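Local coordinates for protein amidase, hydantoinase/carbamoylase family (Paraburkholderia phymatum, PDB 6C0D) that probably hydrolyses N-carbamoyl-L-amino acids as a metal-dependent, homodimeric amidase of the peptidase M20 family, at residues Arg241-Ile252 with Val283-His291. Numbering follows the deposited sequence. Where two conformers were deposited one is given.
Sequences RRDAGAALVAFI and VVPGKAVLH
Val284 turns its two methyls to different partners at the start of helix 244-262: CG2 lies over one face of the Arg241 guanidinium, 3.6 Å from CZ and offset toward the rim, while CG1 packs against Asp243 CB at 3.6 Å. Arg241 NH2 hydrogen-bonds to the carbonyl oxygens of Ala233 and Thr236, and NH1 to Thr270 OG1 of the second subunit. Asp243 is the N-cap. With CG anti to the backbone N (chi1 -175°), its OD1 takes the Ala246 N-H from above the carboxylate plane (2.9 Å) and, weakly, that of Gly245. Pro285 CD closes on the same OD1 at 3.5 Å, and the Pro285 carbonyl accepts a nearly straight bond from Ala244 N (2.9 Å, 165°), which ties the helix start to the strand. Farther along, the small side chains of Ala244 and Ala288 let the backbones come close, Ala288 CB meeting Ala244 O at 3.5 Å. Leu248 sets CD1 against Val289 C, 3.6 Å away, and Leu290 CD2 touches both Leu248 CG and Ile252 CG1. Gly286 and Lys287 form a classic beta bulge opposite Asp277. The axis of 244-252 runs 29° from that of strand 287-291, in the same general direction. This helix-on-antiparallel-sheet packing, away from the zinc site, is consistent with the M20 lid (dimerisation) domain; strands 210-227 and 268-277 flank the strand, and helix 299-317 packs against helix 244-262 at Phe251.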
# COMPACT_ATOMS: atom_id res chain seq x y z
N ARG A 241 -13.24 -9.15 -15.08
CA ARG A 241 -12.47 -8.20 -14.30
C ARG A 241 -11.18 -7.78 -14.99
O ARG A 241 -10.61 -8.52 -15.79
CB ARG A 241 -12.12 -8.78 -12.93
CG ARG A 241 -13.34 -8.83 -12.04
CD ARG A 241 -13.00 -9.37 -10.67
NE ARG A 241 -14.25 -9.41 -9.90
CZ ARG A 241 -14.30 -9.45 -8.59
NH1 ARG A 241 -13.16 -9.48 -7.89
NH2 ARG A 241 -15.49 -9.49 -7.98
N ARG A 242 -10.73 -6.58 -14.64
CA ARG A 242 -9.43 -6.05 -15.04
C ARG A 242 -8.78 -5.52 -13.76
O ARG A 242 -8.60 -4.32 -13.58
CB ARG A 242 -9.59 -4.95 -16.09
CG ARG A 242 -10.29 -5.43 -17.37
CD ARG A 242 -11.24 -4.38 -17.89
NE ARG A 242 -11.72 -4.70 -19.23
CZ ARG A 242 -11.08 -4.36 -20.34
NH1 ARG A 242 -9.93 -3.72 -20.25
NH2 ARG A 242 -11.58 -4.67 -21.54
N ASP A 243 -8.46 -6.45 -12.87
CA ASP A 243 -7.98 -6.14 -11.53
C ASP A 243 -6.50 -5.75 -11.61
O ASP A 243 -5.64 -6.59 -11.87
CB ASP A 243 -8.22 -7.35 -10.63
CG ASP A 243 -7.86 -7.12 -9.18
OD1 ASP A 243 -6.84 -6.43 -8.89
OD2 ASP A 243 -8.56 -7.72 -8.33
N ALA A 244 -6.20 -4.47 -11.36
CA ALA A 244 -4.82 -4.01 -11.50
C ALA A 244 -3.91 -4.62 -10.44
O ALA A 244 -2.71 -4.79 -10.68
CB ALA A 244 -4.77 -2.49 -11.40
N GLY A 245 -4.45 -4.90 -9.25
CA GLY A 245 -3.62 -5.51 -8.21
C GLY A 245 -3.30 -6.96 -8.51
O GLY A 245 -2.21 -7.44 -8.18
N ALA A 246 -4.24 -7.69 -9.11
CA ALA A 246 -3.95 -9.06 -9.51
C ALA A 246 -2.89 -9.11 -10.60
O ALA A 246 -2.02 -9.99 -10.60
CB ALA A 246 -5.22 -9.76 -9.98
N ALA A 247 -2.97 -8.17 -11.56
CA ALA A 247 -1.92 -8.06 -12.57
C ALA A 247 -0.56 -7.80 -11.91
O ALA A 247 0.44 -8.45 -12.23
CB ALA A 247 -2.26 -6.95 -13.55
N LEU A 248 -0.53 -6.87 -10.96
CA LEU A 248 0.74 -6.53 -10.31
C LEU A 248 1.36 -7.75 -9.66
O LEU A 248 2.57 -7.99 -9.78
CB LEU A 248 0.49 -5.43 -9.27
CG LEU A 248 1.70 -4.91 -8.47
CD1 LEU A 248 1.41 -3.49 -7.97
CD2 LEU A 248 2.02 -5.81 -7.26
N VAL A 249 0.56 -8.53 -8.92
CA VAL A 249 1.07 -9.68 -8.19
C VAL A 249 1.57 -10.74 -9.16
O VAL A 249 2.61 -11.38 -8.95
CB VAL A 249 -0.05 -10.23 -7.27
CG1 VAL A 249 0.19 -11.67 -6.89
CG2 VAL A 249 -0.20 -9.34 -6.04
N ALA A 250 0.83 -10.96 -10.25
CA ALA A 250 1.28 -11.92 -11.26
C ALA A 250 2.59 -11.45 -11.89
O ALA A 250 3.48 -12.26 -12.18
CB ALA A 250 0.21 -12.07 -12.35
N PHE A 251 2.72 -10.15 -12.11
CA PHE A 251 3.91 -9.63 -12.75
C PHE A 251 5.14 -9.85 -11.87
O PHE A 251 6.22 -10.13 -12.39
CB PHE A 251 3.72 -8.15 -13.08
CG PHE A 251 4.72 -7.62 -14.10
CD1 PHE A 251 4.38 -7.54 -15.45
CD2 PHE A 251 6.00 -7.28 -13.72
CE1 PHE A 251 5.30 -7.07 -16.40
CE2 PHE A 251 6.94 -6.82 -14.68
CZ PHE A 251 6.57 -6.71 -16.00
N ILE A 252 4.99 -9.76 -10.55
CA ILE A 252 6.15 -9.96 -9.69
C ILE A 252 6.72 -11.35 -9.89
O ILE A 252 7.94 -11.54 -9.90
CB ILE A 252 5.79 -9.68 -8.22
CG1 ILE A 252 5.57 -8.18 -8.01
CG2 ILE A 252 6.91 -10.18 -7.26
CD1 ILE A 252 5.03 -7.80 -6.58
N VAL A 283 -13.85 -2.88 -3.55
CA VAL A 283 -13.57 -2.33 -4.88
C VAL A 283 -12.41 -3.09 -5.52
O VAL A 283 -11.29 -3.10 -4.98
CB VAL A 283 -13.25 -0.83 -4.80
CG1 VAL A 283 -13.04 -0.27 -6.21
CG2 VAL A 283 -14.37 -0.08 -4.05
N VAL A 284 -12.67 -3.72 -6.66
CA VAL A 284 -11.62 -4.26 -7.51
C VAL A 284 -10.69 -3.11 -7.89
O VAL A 284 -11.17 -2.11 -8.45
CB VAL A 284 -12.21 -4.92 -8.77
CG1 VAL A 284 -11.10 -5.52 -9.64
CG2 VAL A 284 -13.29 -5.96 -8.39
N PRO A 285 -9.39 -3.17 -7.58
CA PRO A 285 -8.49 -2.04 -7.85
C PRO A 285 -8.39 -1.75 -9.34
O PRO A 285 -8.09 -2.64 -10.14
CB PRO A 285 -7.14 -2.50 -7.29
CG PRO A 285 -7.44 -3.65 -6.38
CD PRO A 285 -8.72 -4.28 -6.88
N GLY A 286 -8.58 -0.49 -9.71
CA GLY A 286 -8.44 -0.08 -11.10
C GLY A 286 -7.03 0.35 -11.48
O GLY A 286 -6.69 0.44 -12.67
N LYS A 287 -6.20 0.63 -10.48
CA LYS A 287 -4.80 0.99 -10.68
C LYS A 287 -3.98 0.38 -9.56
O LYS A 287 -4.47 0.16 -8.45
CB LYS A 287 -4.58 2.51 -10.70
CG LYS A 287 -5.27 3.23 -11.85
CD LYS A 287 -4.99 4.74 -11.80
CE LYS A 287 -5.69 5.47 -12.95
NZ LYS A 287 -5.56 6.96 -12.85
N ALA A 288 -2.70 0.14 -9.85
CA ALA A 288 -1.78 -0.44 -8.88
C ALA A 288 -0.36 -0.06 -9.29
O ALA A 288 -0.07 0.06 -10.49
CB ALA A 288 -1.92 -1.96 -8.81
N VAL A 289 0.52 0.12 -8.31
CA VAL A 289 1.91 0.48 -8.60
C VAL A 289 2.82 -0.24 -7.62
O VAL A 289 2.49 -0.41 -6.44
CB VAL A 289 2.11 2.02 -8.53
CG1 VAL A 289 1.75 2.54 -7.15
CG2 VAL A 289 3.56 2.40 -8.88
N LEU A 290 3.96 -0.71 -8.13
CA LEU A 290 4.99 -1.26 -7.26
C LEU A 290 6.27 -0.46 -7.48
O LEU A 290 6.48 0.13 -8.54
CB LEU A 290 5.25 -2.76 -7.51
CG LEU A 290 5.85 -3.26 -8.84
CD1 LEU A 290 7.39 -3.03 -8.94
CD2 LEU A 290 5.57 -4.74 -8.98
N HIS A 291 7.11 -0.45 -6.46
CA HIS A 291 8.46 0.09 -6.56
C HIS A 291 9.44 -1.07 -6.55
O HIS A 291 9.35 -1.97 -5.70
CB HIS A 291 8.74 1.04 -5.39
CG HIS A 291 7.84 2.24 -5.37
ND1 HIS A 291 8.13 3.38 -4.66
CD2 HIS A 291 6.65 2.47 -5.98
CE1 HIS A 291 7.17 4.27 -4.85
NE2 HIS A 291 6.26 3.75 -5.64